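Local coordinates for inactivation-no-after-potential D protein (Drosophila melanogaster, PDB 5F67) that binds the C-terminal tail of the TRP channel through its third PDZ domain and probably serves as a scaffold for visual signalling proteins, at residues 28-33 with 97-102; 73-78 with 101-106. All blocks are in the same frame, centred on the assembly; numbering follows the deposited sequence.

Interaction 1 of 2, residues 28-33 with 97-102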
ATOM      1  N   GLN A  28      -5.797   4.573   7.237  1.00 11.59           N
ATOM      2  CA  GLN A  28      -6.425   5.661   6.498  1.00 10.53           C
ATOM      3  C   GLN A  28      -5.334   6.671   6.190  1.00 16.99           C
ATOM      4  O   GLN A  28      -4.851   7.360   7.089  1.00 19.98           O
ATOM      5  CB  GLN A  28      -7.497   6.337   7.368  1.00 13.47           C
ATOM      6  CG  GLN A  28      -8.568   5.373   7.914  1.00 14.62           C
ATOM      7  CD  GLN A  28      -9.534   4.880   6.842  1.00 14.30           C
ATOM      8  OE1 GLN A  28      -9.493   5.325   5.684  1.00 14.93           O
ATOM      9  NE2 GLN A  28     -10.409   3.944   7.221  1.00 12.89           N
ATOM     10  N   VAL A  29      -4.941   6.777   4.924  1.00 11.02           N
ATOM     11  CA  VAL A  29      -3.781   7.594   4.592  1.00 10.14           C
ATOM     12  C   VAL A  29      -4.172   8.706   3.622  1.00 13.19           C
ATOM     13  O   VAL A  29      -4.687   8.436   2.536  1.00 15.37           O
ATOM     14  CB  VAL A  29      -2.680   6.740   3.955  1.00 13.22           C
ATOM     15  CG1 VAL A  29      -1.457   7.601   3.628  1.00 15.72           C
ATOM     16  CG2 VAL A  29      -2.307   5.585   4.888  1.00 11.98           C
ATOM     17  N   ARG A  30      -3.938   9.956   4.012  1.00 10.17           N
ATOM     18  CA  ARG A  30      -4.310  11.065   3.142  1.00  9.72           C
ATOM     19  C   ARG A  30      -3.291  11.265   2.033  1.00 15.10           C
ATOM     20  O   ARG A  30      -2.081  11.382   2.289  1.00 14.86           O
ATOM     21  CB  ARG A  30      -4.483  12.362   3.947  1.00 10.02           C
ATOM     22  CG  ARG A  30      -5.100  13.516   3.135  1.00 16.14           C
ATOM     23  CD  ARG A  30      -5.308  14.778   3.994  1.00 14.25           C
ATOM     24  NE  ARG A  30      -6.069  14.428   5.195  1.00 16.40           N
ATOM     25  CZ  ARG A  30      -7.396  14.440   5.281  1.00 16.11           C
ATOM     26  NH1 ARG A  30      -8.137  14.835   4.246  1.00 15.62           N
ATOM     27  NH2 ARG A  30      -7.982  14.061   6.413  1.00 15.83           N
ATOM     28  N   LYS A  31      -3.779  11.308   0.794  1.00 12.37           N
ATOM     29  CA  LYS A  31      -2.895  11.568  -0.335  1.00 14.39           C
ATOM     30  C   LYS A  31      -2.663  13.061  -0.393  1.00 16.74           C
ATOM     31  O   LYS A  31      -3.590  13.832  -0.650  1.00 16.05           O
ATOM     32  CB  LYS A  31      -3.509  11.088  -1.652  1.00 16.04           C
ATOM     33  CG  LYS A  31      -2.570  11.293  -2.831  1.00 18.67           C
ATOM     34  CD  LYS A  31      -3.174  10.776  -4.127  1.00 24.22           C
ATOM     35  CE  LYS A  31      -2.926   9.293  -4.303  1.00 19.74           C
ATOM     36  NZ  LYS A  31      -3.383   8.891  -5.665  1.00 17.61           N
ATOM     37  N   GLU A  32      -1.434  13.476  -0.110  1.00 13.83           N
ATOM     38  CA  GLU A  32      -1.061  14.876  -0.251  1.00 13.93           C
ATOM     39  C   GLU A  32       0.135  14.882  -1.195  1.00 20.63           C
ATOM     40  O   GLU A  32       1.285  14.729  -0.766  1.00 16.07           O
ATOM     41  CB  GLU A  32      -0.746  15.489   1.120  1.00 18.33           C
ATOM     42  CG  GLU A  32      -1.907  15.324   2.120  1.00 21.68           C
ATOM     43  CD  GLU A  32      -1.649  15.977   3.470  1.00 23.74           C
ATOM     44  OE1 GLU A  32      -0.582  15.728   4.078  1.00 18.27           O
ATOM     45  OE2 GLU A  32      -2.520  16.749   3.932  1.00 21.57           O
ATOM     46  N   GLY A  33      -0.153  14.994  -2.489  1.00 19.45           N
ATOM     47  CA  GLY A  33       0.866  14.799  -3.509  1.00 15.96           C
ATOM     48  C   GLY A  33       0.993  13.316  -3.826  1.00 24.30           C
ATOM     49  O   GLY A  33       0.885  12.893  -4.982  1.00 25.29           O
ATOM     50  N   GLU A  97      -8.181   9.605  -4.355  1.00 16.39           N
ATOM     51  CA  GLU A  97      -7.923  10.965  -3.891  1.00 17.07           C
ATOM     52  C   GLU A  97      -8.335  11.073  -2.439  1.00 15.12           C
ATOM     53  O   GLU A  97      -9.136  10.275  -1.960  1.00 17.35           O
ATOM     54  CB  GLU A  97      -8.756  11.980  -4.677  1.00 28.21           C
ATOM     55  CG  GLU A  97      -8.618  11.926  -6.194  1.00 37.29           C
ATOM     56  CD  GLU A  97      -9.701  12.743  -6.890  1.00 66.60           C
ATOM     57  OE1 GLU A  97     -10.048  12.424  -8.047  1.00 76.99           O
ATOM     58  OE2 GLU A  97     -10.212  13.704  -6.274  1.00 70.85           O
ATOM     59  N   GLY A  98      -7.798  12.073  -1.748  1.00 13.83           N
ATOM     60  CA  GLY A  98      -8.201  12.343  -0.382  1.00 14.24           C
ATOM     61  C   GLY A  98      -7.677  11.288   0.564  1.00 16.63           C
ATOM     62  O   GLY A  98      -6.552  10.796   0.398  1.00 15.10           O
ATOM     63  N   VAL A  99      -8.492  10.927   1.549  1.00 10.46           N
ATOM     64  CA  VAL A  99      -8.137   9.839   2.461  1.00  9.34           C
ATOM     65  C   VAL A  99      -8.351   8.480   1.803  1.00  9.56           C
ATOM     66  O   VAL A  99      -9.474   8.115   1.444  1.00 16.54           O
ATOM     67  CB  VAL A  99      -8.941   9.911   3.754  1.00 12.36           C
ATOM     68  CG1 VAL A  99      -8.551   8.764   4.697  1.00 12.75           C
ATOM     69  CG2 VAL A  99      -8.677  11.245   4.439  1.00 14.76           C
ATOM     70  N   VAL A 100      -7.260   7.728   1.677  1.00  9.26           N
ATOM     71  CA  VAL A 100      -7.286   6.449   0.987  1.00  9.94           C
ATOM     72  C   VAL A 100      -7.227   5.351   2.032  1.00 14.42           C
ATOM     73  O   VAL A 100      -6.320   5.323   2.869  1.00 14.11           O
ATOM     74  CB  VAL A 100      -6.102   6.316   0.007  1.00 10.76           C
ATOM     75  CG1 VAL A 100      -6.196   4.993  -0.778  1.00 12.83           C
ATOM     76  CG2 VAL A 100      -6.067   7.506  -0.953  1.00 11.75           C
ATOM     77  N   THR A 101      -8.226   4.476   2.002  1.00 10.96           N
ATOM     78  CA  THR A 101      -8.324   3.379   2.947  1.00 10.21           C
ATOM     79  C   THR A 101      -7.533   2.219   2.364  1.00 19.14           C
ATOM     80  O   THR A 101      -7.758   1.821   1.217  1.00 19.82           O
ATOM     81  CB  THR A 101      -9.775   2.918   3.096  1.00 13.16           C
ATOM     82  OG1 THR A 101     -10.594   4.020   3.501  1.00 15.92           O
ATOM     83  CG2 THR A 101      -9.880   1.784   4.133  1.00 20.01           C
ATOM     84  N   MET A 102      -6.596   1.677   3.132  1.00 11.82           N
ATOM     85  CA  MET A 102      -5.887   0.496   2.667  1.00  8.93           C
ATOM     86  C   MET A 102      -5.980  -0.600   3.718  1.00 11.31           C
ATOM     87  O   MET A 102      -5.892  -0.328   4.913  1.00 13.52           O
ATOM     88  CB  MET A 102      -4.422   0.829   2.393  1.00 14.26           C
ATOM     89  CG  MET A 102      -4.237   1.808   1.231  1.00 17.78           C
ATOM     90  SD  MET A 102      -2.499   2.040   0.815  1.00 24.52           S
ATOM     91  CE  MET A 102      -1.951   3.097   2.156  1.00 23.26           C
TER

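Interaction 2 of 2, residues 73-78 with 101-106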
ATOM      1  N   LEU A  73      -0.776  -5.752   0.399  1.00 10.77           N
ATOM      2  CA  LEU A  73      -1.875  -4.817   0.167  1.00  9.97           C
ATOM      3  C   LEU A  73      -3.105  -5.591  -0.290  1.00 14.94           C
ATOM      4  O   LEU A  73      -3.101  -6.205  -1.373  1.00 14.86           O
ATOM      5  CB  LEU A  73      -1.467  -3.784  -0.899  1.00 10.86           C
ATOM      6  CG  LEU A  73      -2.571  -2.806  -1.296  1.00 10.81           C
ATOM      7  CD1 LEU A  73      -2.966  -1.913  -0.125  1.00 14.64           C
ATOM      8  CD2 LEU A  73      -2.127  -1.961  -2.493  1.00 12.35           C
ATOM      9  N   LEU A  74      -4.149  -5.578   0.540  1.00 12.54           N
ATOM     10  CA  LEU A  74      -5.312  -6.435   0.317  1.00 12.95           C
ATOM     11  C   LEU A  74      -6.531  -5.688  -0.237  1.00 11.12           C
ATOM     12  O   LEU A  74      -7.377  -6.289  -0.900  1.00 12.81           O
ATOM     13  CB  LEU A  74      -5.676  -7.161   1.614  1.00 10.25           C
ATOM     14  CG  LEU A  74      -4.525  -7.997   2.186  1.00 13.94           C
ATOM     15  CD1 LEU A  74      -4.866  -8.500   3.584  1.00 17.87           C
ATOM     16  CD2 LEU A  74      -4.229  -9.167   1.280  1.00 21.08           C
ATOM     17  N   ALA A  75      -6.623  -4.390   0.026  1.00 10.92           N
ATOM     18  CA  ALA A  75      -7.676  -3.568  -0.580  1.00 10.37           C
ATOM     19  C   ALA A  75      -7.287  -2.102  -0.634  1.00 12.31           C
ATOM     20  O   ALA A  75      -6.514  -1.628   0.200  1.00 13.29           O
ATOM     21  CB  ALA A  75      -8.983  -3.727   0.180  1.00 14.92           C
ATOM     22  N   VAL A  76      -7.835  -1.394  -1.617  1.00 11.99           N
ATOM     23  CA  VAL A  76      -7.706   0.061  -1.709  1.00 13.65           C
ATOM     24  C   VAL A  76      -9.124   0.607  -1.749  1.00 14.42           C
ATOM     25  O   VAL A  76      -9.852   0.351  -2.715  1.00 12.45           O
ATOM     26  CB  VAL A  76      -6.968   0.469  -2.983  1.00 10.87           C
ATOM     27  CG1 VAL A  76      -6.901   2.006  -3.095  1.00 12.88           C
ATOM     28  CG2 VAL A  76      -5.567  -0.127  -2.984  1.00 14.73           C
ATOM     29  N   ASN A  77      -9.510   1.357  -0.716  1.00 10.36           N
ATOM     30  CA  ASN A  77     -10.908   1.757  -0.549  1.00 12.47           C
ATOM     31  C   ASN A  77     -11.795   0.523  -0.668  1.00 17.39           C
ATOM     32  O   ASN A  77     -11.527  -0.474   0.001  1.00 16.75           O
ATOM     33  CB  ASN A  77     -11.310   2.881  -1.515  1.00 13.33           C
ATOM     34  CG  ASN A  77     -10.636   4.205  -1.176  1.00 15.03           C
ATOM     35  OD1 ASN A  77     -10.349   4.486  -0.011  1.00 16.51           O
ATOM     36  ND2 ASN A  77     -10.371   5.021  -2.192  1.00 16.22           N
ATOM     37  N   GLN A  78     -12.818   0.555  -1.520  1.00 14.53           N
ATOM     38  CA  GLN A  78     -13.703  -0.611  -1.634  1.00 17.82           C
ATOM     39  C   GLN A  78     -13.276  -1.611  -2.712  1.00 22.01           C
ATOM     40  O   GLN A  78     -13.992  -2.576  -2.984  1.00 21.86           O
ATOM     41  CB  GLN A  78     -15.155  -0.173  -1.857  1.00 27.72           C
ATOM     42  CG  GLN A  78     -15.882   0.233  -0.577  1.00 35.38           C
ATOM     43  CD  GLN A  78     -16.203  -0.963   0.313  1.00 47.19           C
ATOM     44  OE1 GLN A  78     -17.064  -1.787  -0.015  1.00 45.87           O
ATOM     45  NE2 GLN A  78     -15.506  -1.066   1.441  1.00 42.36           N
ATOM     46  N   THR A 101      -8.226   4.476   2.002  1.00 10.96           N
ATOM     47  CA  THR A 101      -8.324   3.379   2.947  1.00 10.21           C
ATOM     48  C   THR A 101      -7.533   2.219   2.364  1.00 19.14           C
ATOM     49  O   THR A 101      -7.758   1.821   1.217  1.00 19.82           O
ATOM     50  CB  THR A 101      -9.775   2.918   3.096  1.00 13.16           C
ATOM     51  OG1 THR A 101     -10.594   4.020   3.501  1.00 15.92           O
ATOM     52  CG2 THR A 101      -9.880   1.784   4.133  1.00 20.01           C
ATOM     53  N   MET A 102      -6.596   1.677   3.132  1.00 11.82           N
ATOM     54  CA  MET A 102      -5.887   0.496   2.667  1.00  8.93           C
ATOM     55  C   MET A 102      -5.980  -0.600   3.718  1.00 11.31           C
ATOM     56  O   MET A 102      -5.892  -0.328   4.913  1.00 13.52           O
ATOM     57  CB  MET A 102      -4.422   0.829   2.393  1.00 14.26           C
ATOM     58  CG  MET A 102      -4.237   1.808   1.231  1.00 17.78           C
ATOM     59  SD  MET A 102      -2.499   2.040   0.815  1.00 24.52           S
ATOM     60  CE  MET A 102      -1.951   3.097   2.156  1.00 23.26           C
ATOM     61  N   ILE A 103      -6.167  -1.835   3.265  1.00  9.76           N
ATOM     62  CA  ILE A 103      -6.121  -2.959   4.178  1.00  9.11           C
ATOM     63  C   ILE A 103      -4.780  -3.608   3.945  1.00 13.97           C
ATOM     64  O   ILE A 103      -4.436  -3.968   2.811  1.00 13.85           O
ATOM     65  CB  ILE A 103      -7.234  -3.982   3.907  1.00  8.99           C
ATOM     66  CG1 ILE A 103      -8.600  -3.344   4.189  1.00 12.36           C
ATOM     67  CG2 ILE A 103      -7.055  -5.195   4.806  1.00 10.18           C
ATOM     68  CD1 ILE A 103      -9.775  -4.261   3.901  1.00 15.17           C
ATOM     69  N   LEU A 104      -4.016  -3.742   5.022  1.00 11.67           N
ATOM     70  CA  LEU A 104      -2.641  -4.215   4.939  1.00 12.29           C
ATOM     71  C   LEU A 104      -2.421  -5.390   5.871  1.00 17.21           C
ATOM     72  O   LEU A 104      -3.025  -5.467   6.933  1.00 14.03           O
ATOM     73  CB  LEU A 104      -1.685  -3.089   5.341  1.00 10.82           C
ATOM     74  CG  LEU A 104      -1.618  -1.866   4.425  1.00 17.78           C
ATOM     75  CD1 LEU A 104      -0.866  -0.727   5.118  1.00 17.74           C
ATOM     76  CD2 LEU A 104      -0.967  -2.217   3.085  1.00 17.65           C
ATOM     77  N   LEU A 105      -1.521  -6.289   5.490  1.00 11.43           N
ATOM     78  CA  LEU A 105      -1.177  -7.421   6.347  1.00 15.79           C
ATOM     79  C   LEU A 105       0.333  -7.460   6.544  1.00 19.22           C
ATOM     80  O   LEU A 105       1.096  -7.611   5.579  1.00 16.35           O
ATOM     81  CB  LEU A 105      -1.649  -8.738   5.719  1.00 12.81           C
ATOM     82  CG  LEU A 105      -1.240 -10.016   6.462  1.00 12.87           C
ATOM     83  CD1 LEU A 105      -1.936 -10.124   7.822  1.00 15.04           C
ATOM     84  CD2 LEU A 105      -1.556 -11.233   5.621  1.00 15.69           C
ATOM     85  N   THR A 106       0.773  -7.296   7.786  1.00 14.82           N
ATOM     86  CA  THR A 106       2.199  -7.395   8.088  1.00 18.03           C
ATOM     87  C   THR A 106       2.492  -8.850   8.391  1.00 18.79           C
ATOM     88  O   THR A 106       1.815  -9.465   9.222  1.00 21.26           O
ATOM     89  CB  THR A 106       2.593  -6.517   9.303  1.00 22.44           C
ATOM     90  OG1 THR A 106       2.379  -5.138   8.984  1.00 17.72           O
ATOM     91  CG2 THR A 106       4.064  -6.705   9.652  1.00 23.73           C
TER

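Interaction 1 of 2, residues 28-33 with 97-102
In the antiparallel sheet of the PDZ domain, Val-29 and Val-100 form a hydrogen-bonded pair that ties strand 25-30, outermost in its sheet, to strand 99-105. Val-29 N reaches Val-100 O at 2.9 Å, and Val-100 N returns a bond to Val-29 O at 2.8 Å. Two residues further along, Lys-31 N donates to Gly-98 O at 2.8 Å, carrying the ladder into the turn that follows helix 86-95; the positive phi of Gly-98 (72°) suits a glycine. Lys-31 NZ is hydrogen-bonded to Leu-93 O in the last turn of that helix and to Ala-96 O just beyond it, while the residue packs on the backbone of the bound peptide. On the sheet face of Gln-28, Arg-30, Val-99 and Thr-101, Thr-101 OG1 donates to Gln-28 OE1 at 2.8 Å, the two side chains running alongside each other in the same direction. A valine at Thr-101 would probably leave Gln-28 OE1 without this donor and the Gln-28 carboxamide freer to turn. Next to this pair, Val-99 CG2 sits over one face of the Arg-30 guanidinium, 3.5 Å from CZ and displaced from the centre of the group. On the other face, with Val-29, Val-100 and Met-102, the Met-102 chain bends at chi3 (-76°), and its CE meets Val-29 CG2 at 3.7 Å.

Interaction 2 of 2, residues 73-78 with 101-106
Leu-74 and Ala-75 both face Ile-103, making a classic beta bulge where strand 72-76 runs antiparallel to strand 99-105 inside the PDZ sheet. The two strand axes approach to 4.7 Å, and the register moves by one residue between the Leu-73/Leu-104 pair and the Ala-75/Ile-103 pair.

The backbone bonds enclose this extra residue. Leu-74 N donates to Ile-103 O at 2.8 Å, and Ile-103 N donates to Ala-75 O at 3.1 Å. The Ala-75 oxygen also receives a CA-H...O contact from Met-102 CA, and Thr-101 O a similar one from Val-76 CA.

Apolar contacts fill both faces of the pair of strands. On one, Leu-73 CD1 touches Leu-104 CD2 at 3.8 Å and also lies against CB of Met-102; Leu-93 of helix 86-95 covers Leu-73, Val-76 and Met-102 here. On the other, the two branches of Ile-103 divide the bulge between them. CG1, anti to the carbonyl carbon (chi1 -65°), carries CD1 to within 3.8 Å of Ala-75 CB, whereas CG2 packs on Leu-74 CB, the two side chains crossing at about a right angle. Leu-74 CD1 continues to Leu-105 CB at 3.9 Å. Ile-17 of helix 17-20 lies against Leu-74, Ala-75 and Ile-103 on this face.

Polar side-chain bonding is concentrated at the end of strand 72-76, where the chain turns with a positive phi at Asn-77 (50°). Asn-77 N donates to Thr-101 O, and the side chain turns back to the same residue: with CG beside its own backbone N, OD1 accepts from Thr-101 N at 2.9 Å in a nearly straight bond, the N-H...O angle being 171°.

In the fold
Interactions 1 and 2 share strand 99-105, which lies between strands 25-30 and 72-76 in the sheet, and their centres are about 12 Å apart. Thr-101 belongs to both: its hydroxyl serves the 28-33 side and its backbone the 73-78 side. Met-102 likewise touches Val-29 across one seam and Leu-73 across the other. The contacts also meet directly, with Val-100 CG1 3.8 Å from Val-76 CG1. Interaction 2 is the more deeply buried, its centre about 4 Å from that of the chain against about 11 Å for interaction 1. The bound peptide comes within reach of interaction 1 on its 28-33 side, at the residue that follows strand 25-30.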